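Local coordinates for nucleoside phosphorylase, putative (Trypanosoma brucei, PDB 3BJE), which shows uridine phosphorylase activity, splitting uridine with phosphate into uracil and ribose 1-phosphate, and works as a homodimer, at residues A[196-201]-A[275-280]. Numbering follows the deposited sequence.
Sequences REQTGL and GSLKFN
L277 sets its two methyl groups against two successive residues where helix 186-198 gives way to a turn. CD1 of L277 meets CG2 of T199 at 3.8 Å, the two side chains roughly perpendicular. CD2 of L277 lies 3.6 Å from OE1 of Q198 and also touches its CB, the leucine and glutamine chains lying alongside and pointing opposite ways. Q198 is extended beyond CG (chi2 179°), which carries its amide past the leucine to the exposed side of the contact. There OE1 accepts from two waters. One, 2.8 Å from Q198 OE1, in turn accepts from the backbone N of K278; the other, 2.9 Å from Q198 OE1, also donates to OG of S276, so water joins the segments where their polar groups stand apart. T199 is buried, and chi1 of 79° turns OG1 back to its own chain while CG2 faces the leucine. T199 OG1 accepts from N of L201 at 3.0 Å, bent to 143°, and donates to O of V195, whose side chain touches L277. A direct polar tie comes from E273 in helix 270-276, whose OE1 accepts from the N of G200. An ST turn at T199 thus follows helix 186-198, and L277, in the link from helix 270-276 to strand 279-281, packs against that turn in the phosphorylase-superfamily fold, away from the ribose 1-phosphate and uracil pockets and the calcium site.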
loop_
_atom_site.group_PDB
_atom_site.type_symbol
_atom_site.label_atom_id
_atom_site.label_comp_id
_atom_site.label_asym_id
_atom_site.label_seq_id
_atom_site.Cartn_x
_atom_site.Cartn_y
_atom_site.Cartn_z
ATOM N N ARG A 196 -19.951 0.893 -13.261
ATOM C CA ARG A 196 -20.044 -0.513 -13.657
ATOM C C ARG A 196 -20.554 -0.710 -15.091
ATOM O O ARG A 196 -20.155 -1.674 -15.756
ATOM C CB ARG A 196 -20.942 -1.271 -12.678
ATOM C CG ARG A 196 -20.338 -1.405 -11.287
ATOM C CD ARG A 196 -19.448 -2.614 -11.191
ATOM N NE ARG A 196 -20.246 -3.828 -11.365
ATOM C CZ ARG A 196 -19.743 -5.059 -11.381
ATOM N NH1 ARG A 196 -18.445 -5.252 -11.200
ATOM N NH2 ARG A 196 -20.551 -6.103 -11.553
ATOM N N GLU A 197 -21.436 0.167 -15.562
ATOM C CA GLU A 197 -22.058 -0.011 -16.876
ATOM C C GLU A 197 -21.229 0.581 -17.998
ATOM O O GLU A 197 -21.212 0.049 -19.109
ATOM C CB GLU A 197 -23.479 0.573 -16.890
ATOM C CG GLU A 197 -24.436 -0.276 -16.054
ATOM C CD GLU A 197 -25.868 0.257 -15.977
ATOM O OE1 GLU A 197 -26.161 1.354 -16.500
ATOM O OE2 GLU A 197 -26.707 -0.446 -15.369
ATOM N N GLN A 198 -20.505 1.648 -17.679
ATOM C CA GLN A 198 -19.840 2.482 -18.674
ATOM C C GLN A 198 -18.313 2.496 -18.596
ATOM O O GLN A 198 -17.684 3.351 -19.226
ATOM C CB GLN A 198 -20.356 3.913 -18.565
ATOM C CG GLN A 198 -21.847 4.042 -18.876
ATOM C CD GLN A 198 -22.352 5.457 -18.750
ATOM O OE1 GLN A 198 -21.575 6.414 -18.828
ATOM N NE2 GLN A 198 -23.664 5.603 -18.542
ATOM N N THR A 199 -17.707 1.580 -17.841
ATOM C CA THR A 199 -16.257 1.468 -17.850
ATOM C C THR A 199 -15.828 0.020 -17.692
ATOM O O THR A 199 -16.614 -0.841 -17.318
ATOM C CB THR A 199 -15.580 2.256 -16.697
ATOM O OG1 THR A 199 -15.676 1.529 -15.465
ATOM C CG2 THR A 199 -16.188 3.641 -16.497
ATOM N N GLY A 200 -14.547 -0.232 -17.938
ATOM C CA GLY A 200 -13.961 -1.547 -17.715
ATOM C C GLY A 200 -13.947 -2.001 -16.273
ATOM O O GLY A 200 -13.639 -3.165 -15.993
ATOM N N LEU A 201 -14.281 -1.096 -15.345
ATOM C CA LEU A 201 -14.500 -1.509 -13.947
ATOM C C LEU A 201 -15.741 -2.401 -13.815
ATOM O O LEU A 201 -16.008 -2.907 -12.738
ATOM C CB LEU A 201 -14.589 -0.307 -13.017
ATOM C CG LEU A 201 -13.264 0.480 -12.960
ATOM C CD1 LEU A 201 -13.483 1.875 -12.394
ATOM C CD2 LEU A 201 -12.156 -0.244 -12.147
ATOM N N GLY A 275 -12.946 9.730 -17.461
ATOM C CA GLY A 275 -13.134 11.105 -17.902
ATOM C C GLY A 275 -14.424 11.359 -18.652
ATOM O O GLY A 275 -14.857 12.532 -18.756
ATOM N N SER A 276 -15.037 10.301 -19.201
ATOM C CA SER A 276 -16.258 10.451 -20.029
ATOM C C SER A 276 -17.521 10.503 -19.166
ATOM O O SER A 276 -18.597 10.866 -19.658
ATOM C CB SER A 276 -16.375 9.300 -21.019
ATOM O OG SER A 276 -16.723 8.089 -20.372
ATOM N N LEU A 277 -17.386 10.140 -17.891
ATOM C CA LEU A 277 -18.542 9.948 -17.024
ATOM C C LEU A 277 -19.123 11.267 -16.524
ATOM O O LEU A 277 -18.396 12.232 -16.243
ATOM C CB LEU A 277 -18.216 9.040 -15.827
ATOM C CG LEU A 277 -17.567 7.686 -16.127
ATOM C CD1 LEU A 277 -17.391 6.904 -14.877
ATOM C CD2 LEU A 277 -18.429 6.896 -17.115
ATOM N N LYS A 278 -20.448 11.270 -16.398
ATOM C CA LYS A 278 -21.176 12.331 -15.761
ATOM C C LYS A 278 -22.174 11.665 -14.832
ATOM O O LYS A 278 -22.935 10.789 -15.253
ATOM C CB LYS A 278 -21.885 13.184 -16.811
ATOM C CG LYS A 278 -20.927 13.970 -17.679
ATOM C CD LYS A 278 -21.650 14.874 -18.660
ATOM C CE LYS A 278 -20.661 15.805 -19.354
ATOM N NZ LYS A 278 -19.908 16.665 -18.379
ATOM N N PHE A 279 -22.146 12.048 -13.561
ATOM C CA PHE A 279 -23.057 11.504 -12.583
ATOM C C PHE A 279 -24.137 12.529 -12.333
ATOM O O PHE A 279 -23.848 13.625 -11.870
ATOM C CB PHE A 279 -22.319 11.200 -11.277
ATOM C CG PHE A 279 -21.088 10.336 -11.459
ATOM C CD1 PHE A 279 -21.180 9.106 -12.096
ATOM C CD2 PHE A 279 -19.847 10.762 -11.004
ATOM C CE1 PHE A 279 -20.081 8.325 -12.280
ATOM C CE2 PHE A 279 -18.719 9.963 -11.177
ATOM C CZ PHE A 279 -18.840 8.739 -11.811
ATOM N N ASN A 280 -25.375 12.164 -12.647
ATOM C CA ASN A 280 -26.532 13.022 -12.381
ATOM C C ASN A 280 -27.002 12.765 -10.961
ATOM O O ASN A 280 -27.808 11.868 -10.710
ATOM C CB ASN A 280 -27.630 12.730 -13.388
ATOM C CG ASN A 280 -27.228 13.107 -14.800
ATOM O OD1 ASN A 280 -26.713 14.201 -15.038
ATOM N ND2 ASN A 280 -27.448 12.197 -15.743
HETATM O O HOH W 1 -21.948 9.004 -17.788
HETATM O O HOH W 2 -19.519 7.149 -20.780
#